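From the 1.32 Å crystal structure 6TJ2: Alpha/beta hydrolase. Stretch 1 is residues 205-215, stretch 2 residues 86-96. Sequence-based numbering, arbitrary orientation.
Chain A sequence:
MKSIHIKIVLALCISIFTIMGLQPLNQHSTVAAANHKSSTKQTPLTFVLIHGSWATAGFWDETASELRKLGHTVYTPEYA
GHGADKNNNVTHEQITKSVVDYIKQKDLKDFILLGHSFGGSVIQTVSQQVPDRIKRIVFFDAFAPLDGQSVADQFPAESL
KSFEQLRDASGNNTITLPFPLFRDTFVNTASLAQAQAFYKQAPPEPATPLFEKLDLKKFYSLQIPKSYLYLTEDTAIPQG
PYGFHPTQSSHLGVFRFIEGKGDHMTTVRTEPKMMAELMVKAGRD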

ATOM      1  N   GLU A 205      19.987  15.328  17.245  1.00 11.48           N
ATOM      2  CA  GLU A 205      18.739  16.051  17.479  1.00 10.89           C
ATOM      3  C   GLU A 205      18.622  16.423  18.951  1.00 10.91           C
ATOM      4  O   GLU A 205      18.605  15.542  19.820  1.00 11.65           O
ATOM      5  CB  GLU A 205      17.544  15.185  17.077  1.00 11.35           C
ATOM      6  CG  GLU A 205      16.215  15.942  17.157  1.00 11.89           C
ATOM      7  CD  GLU A 205      16.041  17.006  16.080  1.00 11.19           C
ATOM      8  OE1 GLU A 205      16.917  17.205  15.226  1.00 12.11           O
ATOM      9  OE2 GLU A 205      14.988  17.718  16.122  1.00 12.56           O
ATOM     10  N   PRO A 206      18.365  17.699  19.267  1.00 11.86           N
ATOM     11  CA  PRO A 206      18.002  18.068  20.646  1.00 12.24           C
ATOM     12  C   PRO A 206      16.703  17.372  21.043  1.00 12.36           C
ATOM     13  O   PRO A 206      15.718  17.410  20.289  1.00 11.78           O
ATOM     14  CB  PRO A 206      17.792  19.572  20.592  1.00 13.29           C
ATOM     15  CG  PRO A 206      18.482  20.047  19.349  1.00 14.70           C
ATOM     16  CD  PRO A 206      18.431  18.868  18.389  1.00 12.60           C
ATOM     17  N   ALA A 207      16.675  16.686  22.187  1.00 11.67           N
ATOM     18  CA  ALA A 207      15.653  15.660  22.406  1.00 13.37           C
ATOM     19  C   ALA A 207      14.359  16.219  22.996  1.00 12.94           C
ATOM     20  O   ALA A 207      13.319  15.582  22.821  1.00 14.02           O
ATOM     21  CB  ALA A 207      16.175  14.569  23.306  1.00 13.98           C
ATOM     22  N   THR A 208      14.371  17.310  23.735  1.00 12.17           N
ATOM     23  CA  THR A 208      13.170  17.724  24.487  1.00 12.02           C
ATOM     24  C   THR A 208      11.934  17.831  23.600  1.00 12.11           C
ATOM     25  O   THR A 208      10.880  17.313  23.965  1.00 12.44           O
ATOM     26  CB  THR A 208      13.419  18.971  25.318  1.00 12.58           C
ATOM     27  OG1 THR A 208      14.464  18.661  26.248  1.00 13.81           O
ATOM     28  CG2 THR A 208      12.153  19.506  25.934  1.00 14.23           C
ATOM     29  N   PRO A 209      11.986  18.470  22.420  1.00 11.40           N
ATOM     30  CA  PRO A 209      10.775  18.670  21.648  1.00 11.51           C
ATOM     31  C   PRO A 209      10.146  17.362  21.165  1.00 11.77           C
ATOM     32  O   PRO A 209       8.953  17.411  20.814  1.00 13.00           O
ATOM     33  CB  PRO A 209      11.229  19.549  20.472  1.00 11.32           C
ATOM     34  CG  PRO A 209      12.444  20.258  21.005  1.00 11.40           C
ATOM     35  CD  PRO A 209      13.132  19.201  21.864  1.00 12.12           C
ATOM     36  N   LEU A 210      10.904  16.312  21.072  1.00 10.91           N
ATOM     37  CA  LEU A 210      10.353  15.012  20.602  1.00 11.72           C
ATOM     38  C   LEU A 210       9.486  14.384  21.687  1.00 13.44           C
ATOM     39  O   LEU A 210       8.606  13.591  21.367  1.00 13.10           O
ATOM     40  CB  LEU A 210      11.497  14.090  20.215  1.00 13.03           C
ATOM     41  CG  LEU A 210      12.124  14.324  18.841  1.00 16.63           C
ATOM     42  CD1 LEU A 210      12.657  15.740  18.676  1.00 19.23           C
ATOM     43  CD2 LEU A 210      13.263  13.317  18.642  1.00 18.74           C
ATOM     44  N   PHE A 211       9.722  14.697  22.951  1.00 13.49           N
ATOM     45  CA  PHE A 211       9.050  14.025  24.085  1.00 13.28           C
ATOM     46  C   PHE A 211       8.027  14.932  24.754  1.00 14.32           C
ATOM     47  O   PHE A 211       7.244  14.429  25.605  1.00 15.18           O
ATOM     48  CB  PHE A 211      10.078  13.547  25.099  1.00 13.31           C
ATOM     49  CG  PHE A 211      10.950  12.451  24.580  1.00 14.72           C
ATOM     50  CD1 PHE A 211      10.528  11.133  24.699  1.00 14.88           C
ATOM     51  CD2 PHE A 211      12.146  12.704  23.954  1.00 15.79           C
ATOM     52  CE1 PHE A 211      11.295  10.100  24.191  1.00 16.17           C
ATOM     53  CE2 PHE A 211      12.920  11.661  23.471  1.00 16.83           C
ATOM     54  CZ  PHE A 211      12.487  10.369  23.557  1.00 17.24           C
ATOM     55  N   GLU A 212       7.926  16.205  24.409  1.00 14.04           N
ATOM     56  CA  GLU A 212       6.933  17.121  25.029  1.00 14.79           C
ATOM     57  C   GLU A 212       5.533  16.793  24.536  1.00 14.53           C
ATOM     58  O   GLU A 212       5.273  16.599  23.316  1.00 14.99           O
ATOM     59  CB  GLU A 212       7.281  18.574  24.726  1.00 14.98           C
ATOM     60  CG  GLU A 212       8.495  19.093  25.421  1.00 15.13           C
ATOM     61  CD  GLU A 212       8.768  20.524  25.048  1.00 16.48           C
ATOM     62  OE1 GLU A 212       9.392  20.761  24.010  1.00 15.01           O
ATOM     63  OE2 GLU A 212       8.355  21.417  25.837  1.00 19.88           O
ATOM     64  N   LYS A 213       4.587  16.749  25.466  1.00 16.09           N
ATOM     65  CA  LYS A 213       3.148  16.644  25.153  1.00 16.66           C
ATOM     66  C   LYS A 213       2.661  17.929  24.543  1.00 16.20           C
ATOM     67  O   LYS A 213       2.997  19.001  25.082  1.00 18.29           O
ATOM     68  CB  LYS A 213       2.347  16.381  26.427  1.00 17.56           C
ATOM     69  CG  LYS A 213       2.768  15.134  27.146  1.00 20.57           C
ATOM     70  CD  LYS A 213       2.950  13.888  26.343  1.00 21.12           C
ATOM     71  CE  LYS A 213       2.757  12.702  27.272  1.00 22.16           C
ATOM     72  NZ  LYS A 213       3.300  11.411  26.724  1.00 24.33           N
ATOM     73  N   LEU A 214       1.964  17.882  23.417  1.00 15.64           N
ATOM     74  CA  LEU A 214       1.526  19.103  22.743  1.00 14.81           C
ATOM     75  C   LEU A 214       0.059  19.399  22.972  1.00 15.64           C
ATOM     76  O   LEU A 214      -0.769  18.512  22.836  1.00 15.66           O
ATOM     77  CB  LEU A 214       1.863  18.947  21.260  1.00 15.91           C
ATOM     78  CG  LEU A 214       3.323  18.645  20.958  1.00 16.18           C
ATOM     79  CD1 LEU A 214       3.500  18.412  19.487  1.00 18.72           C
ATOM     80  CD2 LEU A 214       4.222  19.795  21.399  1.00 18.96           C
ATOM     81  N   ASP A 215      -0.229  20.656  23.250  1.00 16.59           N
ATOM     82  CA  ASP A 215      -1.612  21.163  23.302  1.00 17.72           C
ATOM     83  C   ASP A 215      -2.022  21.556  21.882  1.00 16.52           C
ATOM     84  O   ASP A 215      -1.521  22.567  21.335  1.00 17.54           O
ATOM     85  CB  ASP A 215      -1.726  22.350  24.252  1.00 21.03           C
ATOM     86  CG  ASP A 215      -3.147  22.846  24.416  1.00 27.13           C
ATOM     87  OD1 ASP A 215      -4.035  22.588  23.513  1.00 22.40           O
ATOM     88  OD2 ASP A 215      -3.379  23.495  25.496  1.00 34.27           O
TER
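Stretch 2, residues 86-96: KNNNVTHEQIT

Stretch 2 lies along stretch 1 as a turn leading into a helix start, held by small apolar contacts around two prolines, one direct hydrogen bond from the first backbone NH of the helix to a glutamate, and a few bridging waters. The two run in the same general direction: Pro 206 pairs with Asn 88 (CA to CA 4.8 Å) and Pro 209 with His 92 (CA to CA 4.6 Å), so the contact advances along both chains together. About 466 Å² is buried, both sides summed.

Stretch 1 leaves a strand at Glu 205 and Pro 206 and makes a weakly bonded helical turn at about 208-211. Stretch 2 opens with a type I beta turn from Asn 87 to Val 90, closed by Val 90 N to Asn 87 O at 3.1 Å and braced by Asn 89 N donating to Asn 87 OD1 at 3.0 Å. Val 90 and Thr 91 then run extended before the helix begins at His 92. Thr 91 is its N-cap: Thr 91 OG1 accepts from Gln 94 N at 3.1 Å, and Gln 94 OE1 returns the favour by accepting from Thr 91 N at 3.0 Å.

Two proline rings supply much of the apolar surface on stretch 1, and neither ring nitrogen carries a proton to satisfy. Pro 206 points toward stretch 2, its CB 3.7 Å from Val 90 CG1 and also 3.7 Å from Asn 88 O. Pro 209, three residues on, also points toward stretch 2, with CD 3.3 Å from Val 90 O and CG 3.7 Å from Ile 95 CD1, so one ring touches both the extended segment and the helix.

The polar anchor is Glu 212. Its OE1 accepts from His 92 N at 2.7 Å, with a nearly straight N-H...O angle of 164°. Backbone NH groups in the first turn of a helix have no carbonyl partner within that helix, and the carboxylate supplies one from across the contact. Its other oxygen extends the same logic through water 3, which donates to Glu 212 OE2 at 2.6 Å and accepts from Glu 93 N at 3.0 Å.

His 92 gives up the largest area of any residue here. Leu 214 CD2 sits over one face of its ring, 3.8 Å from the centroid and 11° off the normal, a CH-pi contact, while Pro 209 O lies at the ring edge, 3.7 Å from His 92 CD2.

Two waters fill in around Thr 208: water 1 links backbone to backbone, and water 2 links the Thr 208 side chain to the Asn 89 carbonyl. Water 1 accepts from Thr 208 N at 3.0 Å and lies 2.8 Å from both Asn 88 O and Val 90 O; water 2 donates to Thr 208 OG1 and Asn 89 O, each at 2.8 Å.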

ATOM      1  N   LYS A  86      22.904  26.610  18.253  1.00 18.78           N
ATOM      2  CA  LYS A  86      23.256  25.513  19.187  1.00 19.92           C
ATOM      3  C   LYS A  86      22.450  25.678  20.457  1.00 19.49           C
ATOM      4  O   LYS A  86      22.621  26.640  21.195  1.00 21.01           O
ATOM      5  CB  LYS A  86      24.767  25.507  19.446  1.00 23.25           C
ATOM      6  CG  LYS A  86      25.241  24.484  20.474  1.00 27.21           C
ATOM      7  CD  LYS A  86      25.273  23.052  19.959  1.00 35.14           C
ATOM      8  CE  LYS A  86      25.800  22.087  21.012  1.00 39.44           C
ATOM      9  NZ  LYS A  86      25.748  20.651  20.618  1.00 46.78           N
ATOM     10  N   ASN A  87      21.539  24.739  20.678  1.00 15.20           N
ATOM     11  CA  ASN A  87      20.758  24.726  21.928  1.00 14.85           C
ATOM     12  C   ASN A  87      20.237  23.318  22.169  1.00 15.06           C
ATOM     13  O   ASN A  87      19.128  22.976  21.716  1.00 14.40           O
ATOM     14  CB  ASN A  87      19.635  25.730  21.925  1.00 15.55           C
ATOM     15  CG  ASN A  87      18.966  25.835  23.275  1.00 15.43           C
ATOM     16  OD1 ASN A  87      19.323  25.096  24.188  1.00 17.02           O
ATOM     17  ND2 ASN A  87      17.954  26.664  23.352  1.00 16.94           N
ATOM     18  N   ASN A  88      21.028  22.512  22.852  1.00 13.83           N
ATOM     19  CA  ASN A  88      20.639  21.125  23.180  1.00 13.60           C
ATOM     20  C   ASN A  88      19.395  21.074  24.070  1.00 13.26           C
ATOM     21  O   ASN A  88      18.798  20.003  24.134  1.00 13.47           O
ATOM     22  CB  ASN A  88      21.829  20.389  23.799  1.00 15.73           C
ATOM     23  CG  ASN A  88      22.926  20.067  22.802  1.00 20.43           C
ATOM     24  OD1 ASN A  88      22.681  20.063  21.594  1.00 23.19           O
ATOM     25  ND2 ASN A  88      24.063  19.674  23.323  1.00 24.26           N
ATOM     26  N   ASN A  89      19.039  22.179  24.699  1.00 13.70           N
ATOM     27  CA  ASN A  89      17.885  22.226  25.602  1.00 13.90           C
ATOM     28  C   ASN A  89      16.708  22.967  25.004  1.00 12.82           C
ATOM     29  O   ASN A  89      15.745  23.307  25.714  1.00 13.93           O
ATOM     30  CB  ASN A  89      18.293  22.812  26.963  1.00 15.87           C
ATOM     31  CG  ASN A  89      19.253  21.915  27.727  1.00 18.57           C
ATOM     32  OD1 ASN A  89      19.294  20.712  27.572  1.00 20.27           O
ATOM     33  ND2 ASN A  89      19.922  22.516  28.703  1.00 29.30           N
ATOM     34  N   VAL A  90      16.712  23.149  23.685  1.00 12.30           N
ATOM     35  CA  VAL A  90      15.596  23.822  22.990  1.00 11.86           C
ATOM     36  C   VAL A  90      14.276  23.106  23.260  1.00 10.95           C
ATOM     37  O   VAL A  90      14.241  21.869  23.413  1.00 11.97           O
ATOM     38  CB  VAL A  90      15.882  23.965  21.487  1.00 11.98           C
ATOM     39  CG1 VAL A  90      15.741  22.629  20.785  1.00 12.47           C
ATOM     40  CG2 VAL A  90      14.979  24.970  20.869  1.00 13.63           C
ATOM     41  N   THR A  91      13.201  23.910  23.360  1.00 11.46           N
ATOM     42  CA  THR A  91      11.839  23.399  23.554  1.00 11.46           C
ATOM     43  C   THR A  91      10.996  23.520  22.296  1.00 11.66           C
ATOM     44  O   THR A  91      11.306  24.287  21.385  1.00 11.14           O
ATOM     45  CB  THR A  91      11.127  24.109  24.700  1.00 13.35           C
ATOM     46  OG1 THR A  91      10.885  25.447  24.268  1.00 14.33           O
ATOM     47  CG2 THR A  91      11.968  24.081  25.963  1.00 13.96           C
ATOM     48  N   HIS A  92       9.896  22.798  22.287  1.00 10.86           N
ATOM     49  CA  HIS A  92       8.935  22.901  21.147  1.00 11.16           C
ATOM     50  C   HIS A  92       8.393  24.318  21.046  1.00 11.76           C
ATOM     51  O   HIS A  92       8.226  24.848  19.916  1.00 12.33           O
ATOM     52  CB  HIS A  92       7.778  21.874  21.310  1.00 11.33           C
ATOM     53  CG  HIS A  92       7.206  21.470  19.985  1.00 10.54           C
ATOM     54  ND1 HIS A  92       6.315  22.256  19.317  1.00 11.48           N
ATOM     55  CD2 HIS A  92       7.418  20.361  19.270  1.00 11.33           C
ATOM     56  CE1 HIS A  92       5.941  21.619  18.229  1.00 11.80           C
ATOM     57  NE2 HIS A  92       6.647  20.472  18.115  1.00 10.99           N
ATOM     58  N   GLU A  93       8.151  24.990  22.159  1.00 12.27           N
ATOM     59  CA  GLU A  93       7.655  26.376  22.136  1.00 12.84           C
ATOM     60  C   GLU A  93       8.692  27.282  21.474  1.00 12.32           C
ATOM     61  O   GLU A  93       8.311  28.147  20.704  1.00 12.55           O
ATOM     62  CB  GLU A  93       7.365  26.794  23.563  1.00 15.01           C
ATOM     63  CG  GLU A  93       6.893  28.216  23.686  1.00 19.64           C
ATOM     64  CD  GLU A  93       6.559  28.624  25.105  1.00 24.70           C
ATOM     65  OE1 GLU A  93       6.275  27.734  25.940  1.00 29.17           O
ATOM     66  OE2 GLU A  93       6.465  29.848  25.319  1.00 29.59           O
ATOM     67  N   GLN A  94       9.962  27.103  21.778  1.00 11.67           N
ATOM     68  CA  GLN A  94      11.009  27.960  21.190  1.00 11.84           C
ATOM     69  C   GLN A  94      11.097  27.692  19.683  1.00 10.75           C
ATOM     70  O   GLN A  94      11.277  28.633  18.894  1.00 11.41           O
ATOM     71  CB  GLN A  94      12.363  27.710  21.855  1.00 11.84           C
ATOM     72  CG  GLN A  94      12.470  28.302  23.266  1.00 13.22           C
ATOM     73  CD  GLN A  94      13.710  27.808  23.965  1.00 16.63           C
ATOM     74  OE1 GLN A  94      14.105  26.665  23.922  1.00 14.89           O
ATOM     75  NE2 GLN A  94      14.375  28.752  24.638  1.00 21.57           N
ATOM     76  N   ILE A  95      11.005  26.428  19.261  1.00 11.54           N
ATOM     77  CA  ILE A  95      11.020  26.111  17.794  1.00 10.33           C
ATOM     78  C   ILE A  95       9.819  26.786  17.154  1.00 10.75           C
ATOM     79  O   ILE A  95       9.972  27.471  16.092  1.00 11.49           O
ATOM     80  CB  ILE A  95      11.001  24.581  17.632  1.00 10.60           C
ATOM     81  CG1 ILE A  95      12.348  23.993  18.029  1.00 10.46           C
ATOM     82  CG2 ILE A  95      10.603  24.235  16.197  1.00 10.92           C
ATOM     83  CD1 ILE A  95      12.396  22.491  18.071  1.00 11.63           C
ATOM     84  N   THR A  96       8.641  26.643  17.704  1.00 11.04           N
ATOM     85  CA  THR A  96       7.405  27.173  17.128  1.00 10.85           C
ATOM     86  C   THR A  96       7.539  28.686  17.021  1.00 10.98           C
ATOM     87  O   THR A  96       7.237  29.244  15.980  1.00 12.21           O
ATOM     88  CB  THR A  96       6.217  26.767  17.976  1.00 11.94           C
ATOM     89  OG1 THR A  96       6.137  25.344  17.990  1.00 12.41           O
ATOM     90  CG2 THR A  96       4.941  27.395  17.500  1.00 12.76           C
TER
HETATM   91  O   HOH W   1      16.072  19.752  23.498  1.00 12.66           O
HETATM   92  O   HOH W   2      14.916  21.198  27.411  1.00 19.39           O
HETATM   93  O   HOH W   3       7.652  23.688  24.783  1.00 14.52           O